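Local coordinates for protein cysteine hydrolase (Vibrio cholerae, PDB 6V98) that is a type VI secretion system effector, a cysteine hydrolase of the peptidase CA clan that is probably delivered into rival cells to attack them, at residues 1-6 against 84-89; 10-15 against 42-47; 112-117 against 179-184. One frame throughout, in Å; residues are numbered along the deposited sequence.

Contact 1. Residues 1-6 against 84-89; sequences SGNDDF and VTIKSG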
ATOM      1  N   SER A   1      15.872   7.613  18.064  1.00 70.19           N
ATOM      2  CA  SER A   1      15.528   6.252  18.461  1.00 72.80           C
ATOM      3  C   SER A   1      16.274   5.209  17.632  1.00 73.78           C
ATOM      4  O   SER A   1      16.622   4.138  18.136  1.00 75.78           O
ATOM      5  CB  SER A   1      14.015   6.024  18.341  1.00 73.39           C
ATOM      6  OG  SER A   1      13.641   5.777  16.996  1.00 73.00           O
ATOM      7  N   GLY A   2      16.516   5.528  16.361  1.00 65.36           N
ATOM      8  CA  GLY A   2      17.008   4.536  15.425  1.00 54.95           C
ATOM      9  C   GLY A   2      16.019   3.438  15.101  1.00 46.11           C
ATOM     10  O   GLY A   2      16.421   2.404  14.560  1.00 47.06           O
ATOM     11  N   ASN A   3      14.739   3.629  15.427  1.00 41.24           N
ATOM     12  CA  ASN A   3      13.722   2.614  15.173  1.00 36.89           C
ATOM     13  C   ASN A   3      13.459   2.504  13.679  1.00 33.99           C
ATOM     14  O   ASN A   3      13.299   3.520  12.998  1.00 38.12           O
ATOM     15  CB  ASN A   3      12.431   2.970  15.913  1.00 39.96           C
ATOM     16  CG  ASN A   3      11.395   1.856  15.877  1.00 36.31           C
ATOM     17  OD1 ASN A   3      11.721   0.679  16.055  1.00 37.49           O
ATOM     18  ND2 ASN A   3      10.136   2.225  15.635  1.00 33.14           N
ATOM     19  N   ASP A   4      13.428   1.268  13.171  1.00 32.64           N
ATOM     20  CA  ASP A   4      13.180   1.030  11.751  1.00 30.04           C
ATOM     21  C   ASP A   4      11.847   1.632  11.315  1.00 28.39           C
ATOM     22  O   ASP A   4      10.870   1.656  12.064  1.00 28.48           O
ATOM     23  CB  ASP A   4      13.165  -0.472  11.454  1.00 30.37           C
ATOM     24  CG  ASP A   4      14.541  -1.023  11.121  1.00 35.18           C
ATOM     25  OD1 ASP A   4      15.461  -0.224  10.885  1.00 34.01           O
ATOM     26  OD2 ASP A   4      14.695  -2.257  11.101  1.00 37.73           O
ATOM     27  N   ASP A   5      11.809   2.109  10.069  1.00 26.25           N
ATOM     28  CA  ASP A   5      10.564   2.559   9.479  1.00 22.95           C
ATOM     29  C   ASP A   5       9.669   1.361   9.172  1.00 25.92           C
ATOM     30  O   ASP A   5      10.080   0.198   9.273  1.00 24.82           O
ATOM     31  CB  ASP A   5      10.845   3.360   8.210  1.00 24.61           C
ATOM     32  CG  ASP A   5      11.795   4.517   8.463  1.00 31.70           C
ATOM     33  OD1 ASP A   5      11.550   5.296   9.418  1.00 29.15           O
ATOM     34  OD2 ASP A   5      12.787   4.641   7.721  1.00 30.39           O
ATOM     35  N   PHE A   6       8.433   1.662   8.774  1.00 24.92           N
ATOM     36  CA  PHE A   6       7.434   0.659   8.441  1.00 24.15           C
ATOM     37  C   PHE A   6       6.947   0.889   7.020  1.00 22.64           C
ATOM     38  O   PHE A   6       6.672   2.028   6.630  1.00 25.23           O
ATOM     39  CB  PHE A   6       6.201   0.721   9.366  1.00 24.83           C
ATOM     40  CG  PHE A   6       6.503   0.580  10.840  1.00 24.96           C
ATOM     41  CD1 PHE A   6       7.057   1.628  11.551  1.00 27.21           C
ATOM     42  CD2 PHE A   6       6.167  -0.584  11.519  1.00 30.25           C
ATOM     43  CE1 PHE A   6       7.301   1.507  12.930  1.00 29.26           C
ATOM     44  CE2 PHE A   6       6.411  -0.718  12.894  1.00 27.86           C
ATOM     45  CZ  PHE A   6       6.981   0.328  13.589  1.00 31.79           C
ATOM     46  N   VAL A  84       0.248   7.589  13.198  1.00 30.17           N
ATOM     47  CA  VAL A  84       0.191   6.579  14.237  1.00 32.11           C
ATOM     48  C   VAL A  84       1.033   7.034  15.423  1.00 31.80           C
ATOM     49  O   VAL A  84       1.814   7.979  15.339  1.00 31.03           O
ATOM     50  CB  VAL A  84       0.653   5.194  13.725  1.00 33.57           C
ATOM     51  CG1 VAL A  84      -0.229   4.734  12.573  1.00 33.12           C
ATOM     52  CG2 VAL A  84       2.127   5.229  13.300  1.00 29.40           C
ATOM     53  N   THR A  85       0.875   6.345  16.546  1.00 28.78           N
ATOM     54  CA  THR A  85       1.685   6.564  17.734  1.00 30.93           C
ATOM     55  C   THR A  85       2.676   5.423  17.873  1.00 27.99           C
ATOM     56  O   THR A  85       2.288   4.252  17.821  1.00 33.31           O
ATOM     57  CB  THR A  85       0.817   6.653  18.985  1.00 32.95           C
ATOM     58  OG1 THR A  85      -0.159   7.687  18.801  1.00 36.82           O
ATOM     59  CG2 THR A  85       1.683   6.964  20.205  1.00 34.00           C
ATOM     60  N   ILE A  86       3.949   5.762  18.022  1.00 30.21           N
ATOM     61  CA  ILE A  86       4.991   4.782  18.265  1.00 33.36           C
ATOM     62  C   ILE A  86       5.304   4.804  19.751  1.00 39.96           C
ATOM     63  O   ILE A  86       5.528   5.875  20.328  1.00 40.68           O
ATOM     64  CB  ILE A  86       6.256   5.074  17.441  1.00 31.02           C
ATOM     65  CG1 ILE A  86       5.932   5.331  15.967  1.00 37.98           C
ATOM     66  CG2 ILE A  86       7.232   3.912  17.583  1.00 33.79           C
ATOM     67  CD1 ILE A  86       5.365   4.143  15.243  1.00 37.94           C
ATOM     68  N   LYS A  87       5.311   3.630  20.373  1.00 33.85           N
ATOM     69  CA  LYS A  87       5.608   3.497  21.794  1.00 38.32           C
ATOM     70  C   LYS A  87       6.613   2.368  21.950  1.00 40.63           C
ATOM     71  O   LYS A  87       6.300   1.211  21.655  1.00 38.64           O
ATOM     72  CB  LYS A  87       4.339   3.222  22.598  1.00 41.79           C
ATOM     73  CG  LYS A  87       4.602   2.736  24.012  1.00 53.61           C
ATOM     74  CD  LYS A  87       3.839   3.561  25.026  1.00 59.38           C
ATOM     75  CE  LYS A  87       4.306   3.254  26.443  1.00 65.30           C
ATOM     76  NZ  LYS A  87       5.746   3.587  26.625  1.00 67.38           N
ATOM     77  N   SER A  88       7.827   2.705  22.392  1.00 40.76           N
ATOM     78  CA  SER A  88       8.899   1.722  22.538  1.00 43.04           C
ATOM     79  C   SER A  88       9.102   0.940  21.243  1.00 40.93           C
ATOM     80  O   SER A  88       9.231  -0.286  21.242  1.00 40.35           O
ATOM     81  CB  SER A  88       8.623   0.781  23.706  1.00 49.10           C
ATOM     82  OG  SER A  88       8.440   1.525  24.891  1.00 50.79           O
ATOM     83  N   GLY A  89       9.104   1.661  20.127  1.00 38.86           N
ATOM     84  CA  GLY A  89       9.357   1.066  18.834  1.00 35.37           C
ATOM     85  C   GLY A  89       8.157   0.430  18.167  1.00 33.07           C
ATOM     86  O   GLY A  89       8.236   0.108  16.979  1.00 35.25           O
TER
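The carboxamide of N3 lies against the backbone of G89, with CG 3.7 Å from G89 CA. CG stands anti to the backbone N (chi1 -171°), on the side of G89. There ND2 donates to G89 O over 3.1 Å. The bond is bent, 140° at the hydrogen; the donor lies to the side of the carbonyl and out of its plane, and the acceptor is tilted from the amide plane of N3. ND2 also donates to G52 O, so two backbone carbonyls fix the rotation of the amide, and ND2 lies 3.9 Å from I86 CG2. G89 O has a second neighbour, F6 CZ, which meets it at 3.6 Å with the edge of the ring, near the ring plane. F6 and I86 reach toward each other tip to tip, CE1 to CD1 at 4.0 Å. The contact joins the start of strand 5-12, in the large antiparallel sheet, to the turn between the short strands 86-87 and 90-91, a two-stranded hairpin; I91 of that hairpin also packs on both F6 and I86. At the positive phi of G89 (84°) a side chain would jam against the carbonyl O of S88 and sit tight against N3 OD1; the bare CA lets the amide come near. Ahead of N3 the chain folds into an ST turn: S1 OG accepts from N3 N at 2.9 Å, although S1 itself is poorly ordered.

Contact 2. Residues 10-15 against 42-47; sequences VVFPDY and LGHAGV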
ATOM      1  N   VAL A  10      -0.959  -3.046   1.657  1.00 21.70           N
ATOM      2  CA  VAL A  10      -2.305  -3.450   2.059  1.00 20.46           C
ATOM      3  C   VAL A  10      -3.074  -3.845   0.806  1.00 22.61           C
ATOM      4  O   VAL A  10      -3.015  -3.144  -0.207  1.00 26.63           O
ATOM      5  CB  VAL A  10      -3.029  -2.337   2.848  1.00 22.38           C
ATOM      6  CG1 VAL A  10      -2.318  -2.115   4.199  1.00 26.49           C
ATOM      7  CG2 VAL A  10      -3.075  -1.034   2.065  1.00 24.27           C
ATOM      8  N   VAL A  11      -3.767  -4.981   0.864  1.00 20.62           N
ATOM      9  CA  VAL A  11      -4.635  -5.438  -0.210  1.00 18.85           C
ATOM     10  C   VAL A  11      -6.048  -5.558   0.343  1.00 22.73           C
ATOM     11  O   VAL A  11      -6.245  -5.962   1.495  1.00 20.67           O
ATOM     12  CB  VAL A  11      -4.149  -6.780  -0.800  1.00 24.98           C
ATOM     13  CG1 VAL A  11      -5.156  -7.337  -1.797  1.00 27.49           C
ATOM     14  CG2 VAL A  11      -2.774  -6.595  -1.474  1.00 21.76           C
ATOM     15  N   PHE A  12      -7.024  -5.177  -0.473  1.00 23.35           N
ATOM     16  CA  PHE A  12      -8.441  -5.279  -0.141  1.00 24.52           C
ATOM     17  C   PHE A  12      -8.972  -6.425  -0.983  1.00 26.00           C
ATOM     18  O   PHE A  12      -9.397  -6.212  -2.125  1.00 25.86           O
ATOM     19  CB  PHE A  12      -9.167  -3.969  -0.463  1.00 23.63           C
ATOM     20  CG  PHE A  12      -8.468  -2.744   0.086  1.00 26.27           C
ATOM     21  CD1 PHE A  12      -7.594  -2.010  -0.710  1.00 28.39           C
ATOM     22  CD2 PHE A  12      -8.679  -2.343   1.405  1.00 31.53           C
ATOM     23  CE1 PHE A  12      -6.942  -0.895  -0.201  1.00 34.28           C
ATOM     24  CE2 PHE A  12      -8.048  -1.230   1.920  1.00 30.25           C
ATOM     25  CZ  PHE A  12      -7.172  -0.502   1.115  1.00 29.01           C
ATOM     26  N   PRO A  13      -8.943  -7.664  -0.487  1.00 26.61           N
ATOM     27  CA  PRO A  13      -9.210  -8.809  -1.373  1.00 31.13           C
ATOM     28  C   PRO A  13     -10.639  -8.881  -1.866  1.00 29.51           C
ATOM     29  O   PRO A  13     -10.895  -9.571  -2.858  1.00 31.12           O
ATOM     30  CB  PRO A  13      -8.874 -10.028  -0.501  1.00 32.12           C
ATOM     31  CG  PRO A  13      -8.366  -9.492   0.799  1.00 34.81           C
ATOM     32  CD  PRO A  13      -8.805  -8.080   0.917  1.00 23.41           C
ATOM     33  N   ASP A  14     -11.577  -8.213  -1.200  1.00 27.43           N
ATOM     34  CA  ASP A  14     -12.981  -8.264  -1.583  1.00 30.51           C
ATOM     35  C   ASP A  14     -13.409  -7.056  -2.405  1.00 29.71           C
ATOM     36  O   ASP A  14     -14.601  -6.900  -2.689  1.00 27.91           O
ATOM     37  CB  ASP A  14     -13.845  -8.398  -0.337  1.00 32.76           C
ATOM     38  CG  ASP A  14     -13.535  -9.660   0.431  1.00 36.25           C
ATOM     39  OD1 ASP A  14     -13.350 -10.714  -0.217  1.00 31.88           O
ATOM     40  OD2 ASP A  14     -13.460  -9.595   1.670  1.00 35.35           O
ATOM     41  N   TYR A  15     -12.454  -6.207  -2.773  1.00 28.09           N
ATOM     42  CA  TYR A  15     -12.688  -5.038  -3.613  1.00 27.73           C
ATOM     43  C   TYR A  15     -13.171  -5.469  -4.990  1.00 30.46           C
ATOM     44  O   TYR A  15     -12.644  -6.416  -5.577  1.00 27.89           O
ATOM     45  CB  TYR A  15     -11.371  -4.273  -3.716  1.00 27.69           C
ATOM     46  CG  TYR A  15     -11.364  -2.930  -4.394  1.00 27.90           C
ATOM     47  CD1 TYR A  15     -11.317  -1.767  -3.639  1.00 28.42           C
ATOM     48  CD2 TYR A  15     -11.326  -2.825  -5.775  1.00 27.83           C
ATOM     49  CE1 TYR A  15     -11.261  -0.533  -4.239  1.00 25.56           C
ATOM     50  CE2 TYR A  15     -11.275  -1.588  -6.391  1.00 29.44           C
ATOM     51  CZ  TYR A  15     -11.240  -0.447  -5.618  1.00 30.01           C
ATOM     52  OH  TYR A  15     -11.195   0.784  -6.221  1.00 36.41           O
ATOM     53  N   LEU A  42      -9.061  -9.838  -9.025  1.00 60.19           N
ATOM     54  CA  LEU A  42      -9.710  -9.575  -7.750  1.00 46.37           C
ATOM     55  C   LEU A  42      -8.816  -8.691  -6.867  1.00 37.89           C
ATOM     56  O   LEU A  42      -7.608  -8.909  -6.772  1.00 37.46           O
ATOM     57  CB  LEU A  42     -10.053 -10.898  -7.040  1.00 47.75           C
ATOM     58  CG  LEU A  42     -11.497 -11.414  -7.191  1.00 52.34           C
ATOM     59  CD1 LEU A  42     -11.664 -12.866  -6.715  1.00 47.23           C
ATOM     60  CD2 LEU A  42     -12.462 -10.498  -6.465  1.00 47.98           C
ATOM     61  N   GLY A  43      -9.412  -7.675  -6.256  1.00 34.96           N
ATOM     62  CA  GLY A  43      -8.781  -6.935  -5.185  1.00 29.92           C
ATOM     63  C   GLY A  43      -8.101  -5.660  -5.660  1.00 30.34           C
ATOM     64  O   GLY A  43      -7.804  -5.474  -6.842  1.00 34.45           O
ATOM     65  N   HIS A  44      -7.817  -4.783  -4.695  1.00 22.68           N
ATOM     66  CA  HIS A  44      -7.072  -3.546  -4.906  1.00 22.80           C
ATOM     67  C   HIS A  44      -5.951  -3.476  -3.873  1.00 27.67           C
ATOM     68  O   HIS A  44      -6.005  -4.131  -2.832  1.00 29.00           O
ATOM     69  CB  HIS A  44      -8.005  -2.323  -4.804  1.00 24.87           C
ATOM     70  CG  HIS A  44      -7.296  -1.002  -4.844  1.00 25.56           C
ATOM     71  ND1 HIS A  44      -6.484  -0.619  -5.888  1.00 29.37           N
ATOM     72  CD2 HIS A  44      -7.285   0.026  -3.963  1.00 29.04           C
ATOM     73  CE1 HIS A  44      -6.006   0.591  -5.653  1.00 30.00           C
ATOM     74  NE2 HIS A  44      -6.472   1.002  -4.486  1.00 27.15           N
ATOM     75  N   ALA A  45      -4.917  -2.685  -4.161  1.00 20.72           N
ATOM     76  CA  ALA A  45      -3.756  -2.638  -3.286  1.00 18.98           C
ATOM     77  C   ALA A  45      -3.331  -1.195  -3.081  1.00 20.69           C
ATOM     78  O   ALA A  45      -3.519  -0.354  -3.961  1.00 22.20           O
ATOM     79  CB  ALA A  45      -2.573  -3.444  -3.857  1.00 23.59           C
ATOM     80  N   GLY A  46      -2.765  -0.920  -1.903  1.00 19.79           N
ATOM     81  CA  GLY A  46      -2.140   0.364  -1.618  1.00 24.59           C
ATOM     82  C   GLY A  46      -0.980   0.165  -0.661  1.00 22.31           C
ATOM     83  O   GLY A  46      -0.627  -0.981  -0.394  1.00 22.45           O
ATOM     84  N   VAL A  47      -0.366   1.229  -0.145  1.00 19.25           N
ATOM     85  CA  VAL A  47       0.756   1.048   0.776  1.00 19.12           C
ATOM     86  C   VAL A  47       0.739   2.149   1.829  1.00 21.62           C
ATOM     87  O   VAL A  47       0.569   3.328   1.515  1.00 21.51           O
ATOM     88  CB  VAL A  47       2.113   0.993   0.032  1.00 19.44           C
ATOM     89  CG1 VAL A  47       2.383   2.273  -0.764  1.00 20.39           C
ATOM     90  CG2 VAL A  47       3.255   0.663   1.006  1.00 21.75           C
TER
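V10 and G46 exchange two backbone hydrogen bonds as an antiparallel hydrogen-bonded pair, V10 N to G46 O at 2.9 Å and G46 N to V10 O at 2.8 Å. F12 and H44 form the next such pair, sound from F12 N to H44 O at 2.8 Å but weak in return, H44 N reaching F12 O at 3.3 Å. Between them V11 and A45 make a non-hydrogen-bonded pair, with CA-H...O contacts from V11 CA to H44 O and from A45 CA to V10 O. These strands, 5-12 and 44-50, are neighbours in the central antiparallel sheet of this peptidase CA clan domain. Past F12 the chain leaves the sheet in a type I turn, F12 to Y15, closed by Y15 N on F12 O. Aromatic contacts gather on the face holding V10, F12 and H44. H44 CG is anti to its backbone N (chi1 173°). H44 CB sits over the centre of the Y15 ring in a CH-pi contact, 3.4 Å from the centroid. The H44 side chain lies side by side with those of F12 and Y15. Toward F12 it is rim to rim, planes at 14°, CD2 being 3.9 Å from F12 CD1; toward Y15 the planes are oblique, at 36°. NE2 is held by E61 OE1 and ND1, weakly, by O1 of the dimethylarsinoyl group on the modified cysteine at position 152; the nearness of H44 to this cysteine is consistent with a cysteine-histidine active site. Apolar packing marks the other face: V11 CG2 meets A45 CB at 4.0 Å, and I180 also touches V11.

Contact 3. Residues 112-117 against 179-184; sequences RISGVV and YIEQFQ. With CA (calcium ion), chain B; CA (calcium ion), chain C.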
ATOM      1  N   ARG A 112     -12.269  -5.702   4.165  1.00 26.29           N
ATOM      2  CA  ARG A 112     -11.162  -6.149   4.999  1.00 22.31           C
ATOM      3  C   ARG A 112      -9.832  -5.904   4.296  1.00 25.49           C
ATOM      4  O   ARG A 112      -9.764  -5.718   3.078  1.00 25.76           O
ATOM      5  CB  ARG A 112     -11.292  -7.639   5.349  1.00 23.41           C
ATOM      6  CG  ARG A 112     -10.972  -8.600   4.197  1.00 26.49           C
ATOM      7  CD  ARG A 112     -11.341 -10.041   4.538  1.00 30.58           C
ATOM      8  NE  ARG A 112     -11.196 -10.957   3.399  1.00 30.75           N
ATOM      9  CZ  ARG A 112     -10.121 -11.711   3.172  1.00 38.00           C
ATOM     10  NH1 ARG A 112      -9.073 -11.658   3.991  1.00 36.83           N
ATOM     11  NH2 ARG A 112     -10.088 -12.526   2.127  1.00 36.70           N
ATOM     12  N   ILE A 113      -8.762  -5.927   5.088  1.00 25.63           N
ATOM     13  CA  ILE A 113      -7.406  -5.699   4.605  1.00 22.46           C
ATOM     14  C   ILE A 113      -6.584  -6.947   4.876  1.00 24.59           C
ATOM     15  O   ILE A 113      -6.672  -7.526   5.963  1.00 25.51           O
ATOM     16  CB  ILE A 113      -6.778  -4.467   5.281  1.00 22.77           C
ATOM     17  CG1 ILE A 113      -7.527  -3.202   4.857  1.00 26.25           C
ATOM     18  CG2 ILE A 113      -5.252  -4.383   4.991  1.00 25.80           C
ATOM     19  CD1 ILE A 113      -7.049  -1.945   5.512  1.00 30.27           C
ATOM     20  N   SER A 114      -5.826  -7.386   3.872  1.00 24.23           N
ATOM     21  CA  SER A 114      -4.723  -8.323   4.043  1.00 24.15           C
ATOM     22  C   SER A 114      -3.429  -7.561   3.798  1.00 20.27           C
ATOM     23  O   SER A 114      -3.288  -6.929   2.754  1.00 21.56           O
ATOM     24  CB  SER A 114      -4.828  -9.494   3.058  1.00 29.31           C
ATOM     25  OG  SER A 114      -6.009 -10.253   3.250  1.00 30.92           O
ATOM     26  N   GLY A 115      -2.481  -7.615   4.748  1.00 22.47           N
ATOM     27  CA  GLY A 115      -1.252  -6.860   4.605  1.00 24.49           C
ATOM     28  C   GLY A 115      -0.036  -7.635   5.078  1.00 21.96           C
ATOM     29  O   GLY A 115      -0.141  -8.739   5.619  1.00 26.86           O
ATOM     30  N   VAL A 116       1.130  -7.046   4.830  1.00 20.38           N
ATOM     31  CA  VAL A 116       2.384  -7.478   5.435  1.00 23.24           C
ATOM     32  C   VAL A 116       3.038  -6.255   6.050  1.00 24.63           C
ATOM     33  O   VAL A 116       2.826  -5.125   5.598  1.00 22.60           O
ATOM     34  CB  VAL A 116       3.346  -8.155   4.426  1.00 24.05           C
ATOM     35  CG1 VAL A 116       2.748  -9.457   3.927  1.00 23.33           C
ATOM     36  CG2 VAL A 116       3.684  -7.200   3.254  1.00 22.44           C
ATOM     37  N   VAL A 117       3.857  -6.481   7.072  1.00 23.09           N
ATOM     38  CA  VAL A 117       4.547  -5.400   7.763  1.00 23.12           C
ATOM     39  C   VAL A 117       6.036  -5.567   7.511  1.00 27.00           C
ATOM     40  O   VAL A 117       6.648  -6.539   7.967  1.00 24.60           O
ATOM     41  CB  VAL A 117       4.231  -5.387   9.262  1.00 27.15           C
ATOM     42  CG1 VAL A 117       4.934  -4.234   9.926  1.00 26.41           C
ATOM     43  CG2 VAL A 117       2.707  -5.306   9.485  1.00 26.84           C
ATOM     44  N   TYR A 179      -1.306 -12.459  -4.776  1.00 27.10           N
ATOM     45  CA  TYR A 179       0.067 -12.068  -4.480  1.00 29.80           C
ATOM     46  C   TYR A 179       0.265 -11.805  -2.993  1.00 25.94           C
ATOM     47  O   TYR A 179       1.295 -12.195  -2.419  1.00 28.64           O
ATOM     48  CB  TYR A 179       0.468 -10.830  -5.296  1.00 24.86           C
ATOM     49  CG  TYR A 179       1.878 -10.391  -4.974  1.00 25.30           C
ATOM     50  CD1 TYR A 179       2.969 -10.985  -5.608  1.00 24.59           C
ATOM     51  CD2 TYR A 179       2.122  -9.404  -4.029  1.00 23.89           C
ATOM     52  CE1 TYR A 179       4.277 -10.616  -5.300  1.00 26.56           C
ATOM     53  CE2 TYR A 179       3.442  -9.022  -3.708  1.00 21.60           C
ATOM     54  CZ  TYR A 179       4.504  -9.637  -4.358  1.00 22.90           C
ATOM     55  OH  TYR A 179       5.802  -9.286  -4.067  1.00 24.70           O
ATOM     56  N   ILE A 180      -0.684 -11.113  -2.355  1.00 30.21           N
ATOM     57  CA  ILE A 180      -0.473 -10.760  -0.954  1.00 28.32           C
ATOM     58  C   ILE A 180      -0.371 -12.013  -0.108  1.00 28.54           C
ATOM     59  O   ILE A 180       0.418 -12.063   0.840  1.00 28.90           O
ATOM     60  CB  ILE A 180      -1.574  -9.805  -0.437  1.00 27.64           C
ATOM     61  CG1 ILE A 180      -1.137  -9.152   0.882  1.00 28.01           C
ATOM     62  CG2 ILE A 180      -2.928 -10.502  -0.299  1.00 25.63           C
ATOM     63  CD1 ILE A 180       0.029  -8.207   0.739  1.00 26.38           C
ATOM     64  N   GLU A 181      -1.116 -13.061  -0.462  1.00 28.31           N
ATOM     65  CA  GLU A 181      -1.031 -14.300   0.299  1.00 30.43           C
ATOM     66  C   GLU A 181       0.329 -14.960   0.115  1.00 32.74           C
ATOM     67  O   GLU A 181       0.902 -15.487   1.072  1.00 30.82           O
ATOM     68  CB  GLU A 181      -2.161 -15.240  -0.107  1.00 29.92           C
ATOM     69  CG  GLU A 181      -3.540 -14.767   0.347  1.00 32.87           C
ATOM     70  CD  GLU A 181      -3.674 -14.695   1.864  1.00 32.06           C
ATOM     71  OE1 GLU A 181      -3.183 -15.611   2.556  1.00 32.30           O
ATOM     72  OE2 GLU A 181      -4.272 -13.712   2.358  1.00 31.65           O
ATOM     73  N   GLN A 182       0.870 -14.923  -1.107  1.00 30.12           N
ATOM     74  CA  GLN A 182       2.246 -15.360  -1.321  1.00 29.54           C
ATOM     75  C   GLN A 182       3.225 -14.525  -0.502  1.00 29.01           C
ATOM     76  O   GLN A 182       4.147 -15.068   0.122  1.00 30.56           O
ATOM     77  CB  GLN A 182       2.594 -15.279  -2.810  1.00 32.09           C
ATOM     78  CG  GLN A 182       2.141 -16.475  -3.624  1.00 41.60           C
ATOM     79  CD  GLN A 182       2.553 -17.799  -2.998  1.00 47.64           C
ATOM     80  OE1 GLN A 182       1.713 -18.554  -2.506  1.00 57.40           O
ATOM     81  NE2 GLN A 182       3.851 -18.077  -3.000  1.00 47.02           N
ATOM     82  N   PHE A 183       3.044 -13.200  -0.500  1.00 29.84           N
ATOM     83  CA  PHE A 183       3.953 -12.316   0.226  1.00 28.13           C
ATOM     84  C   PHE A 183       3.923 -12.627   1.718  1.00 27.80           C
ATOM     85  O   PHE A 183       4.960 -12.594   2.396  1.00 29.83           O
ATOM     86  CB  PHE A 183       3.563 -10.858  -0.037  1.00 29.03           C
ATOM     87  CG  PHE A 183       4.696  -9.858   0.112  1.00 28.54           C
ATOM     88  CD1 PHE A 183       5.924 -10.231   0.629  1.00 36.97           C
ATOM     89  CD2 PHE A 183       4.512  -8.529  -0.263  1.00 36.04           C
ATOM     90  CE1 PHE A 183       6.949  -9.302   0.766  1.00 31.56           C
ATOM     91  CE2 PHE A 183       5.546  -7.599  -0.135  1.00 23.05           C
ATOM     92  CZ  PHE A 183       6.748  -7.987   0.391  1.00 25.15           C
ATOM     93  N   GLN A 184       2.742 -12.963   2.236  1.00 27.17           N
ATOM     94  CA  GLN A 184       2.591 -13.248   3.658  1.00 25.78           C
ATOM     95  C   GLN A 184       3.327 -14.512   4.075  1.00 26.80           C
ATOM     96  O   GLN A 184       3.605 -14.682   5.266  1.00 29.23           O
ATOM     97  CB  GLN A 184       1.108 -13.383   4.016  1.00 26.83           C
ATOM     98  CG  GLN A 184       0.347 -12.046   4.095  1.00 23.71           C
ATOM     99  CD  GLN A 184      -1.115 -12.226   4.456  1.00 24.97           C
ATOM    100  OE1 GLN A 184      -1.655 -13.328   4.369  1.00 28.90           O
ATOM    101  NE2 GLN A 184      -1.768 -11.136   4.855  1.00 23.76           N
TER
HETATM  102 CA    CA B 301      -3.866 -14.241   4.661  1.00 31.75          CA
HETATM  103 CA    CA C 302       3.451 -14.634   7.549  1.00 28.92          CA
HETATM  104  O   HOH W   1      -7.551 -14.012   2.822  1.00 50.19           O
HETATM  105  O   HOH W   2      -4.703 -12.063   4.954  1.00 31.12           O
HETATM  106  O   HOH W   3      -6.066 -12.156   1.321  1.00 39.93           O
HETATM  107  O   HOH W   4      -2.725 -16.476   5.578  1.00 40.44           O
HETATM  108  O   HOH W   5      -6.074 -14.836   5.688  1.00 54.45           O
HETATM  109  O   HOH W   6      -3.184 -13.597   7.039  1.00 27.99           O
HETATM  110  O   HOH W   7       5.363 -15.985   7.563  1.00 37.58           O
HETATM  111  O   HOH W   8       2.292 -16.732   7.091  1.00 39.66           O
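E181 OE2 is gripped by a calcium ion at 2.4 Å and by water 3, which donates to it at 2.6 Å and also bonds to S114 OG across the contact; water 1 adds a weak bond. OE1 binds the same ion, so the carboxylate is bidentate, its chain bent at chi2 (-63°). Q184 OE1 is the other protein ligand of this ion, also at 2.4 Å, and four waters complete its shell. The Q184 amide works at both ends: NE2 donates to G115 O at 3.0 Å, fairly straight at 161°, with the acceptor near the amide plane, which fixes which end of the amide faces the metal. Calcium on OE1 would be expected to polarise the amide and so may strengthen the NE2 bond. NE2 also donates to water 2, itself a calcium ligand. S114 OG bonds to water 2 as well, forming a second shell on the strand side, and R112 NH2 donates to water 1. R112 and E181 have no direct salt bridge, NH1 and OE2 being 5.5 Å apart.

Away from this calcium ion, V116 splits its two methyls. CG1 presses on Q184 CG at 3.5 Å, while CG2 lies over one face of the F183 ring, off-centre toward the rim, in a CH-pi contact. Y179 OH lies over the opposite face. I180 packs CG1 on S114 O and CG2 on S114 CB. Through its backbone O, Q184 binds a second calcium ion with E187, D189 and E203. Helix 176-184 thus packs on strand 113-120 as a helix laid on a beta sheet, the axes of segments 113-117 and 179-184 being 36° apart, with a water-rich calcium site at their polar margin.

All three contacts meet the central antiparallel sheet, in which strand 5-12 lies between strands 44-50 and 113-120. Contacts 1 and 2 use opposite ends of strand 5-12, with centres about 25 Å apart; contact 2 is nested along the chain inside the loop that contact 1 closes, and contact 3 follows both. Contacts 2 and 3 are adjacent, centres about 9 Å apart, joined by a D14-R112 salt bridge and a probable backbone hydrogen bond from V11 to S114. Contact 1 touches contact 3, whose centre is about 21 Å from its own, through packing of F6 on V117. The sheet thereby connects the N-terminal end of the chain, the H44 region near the modified cysteine and the calcium-bound helix.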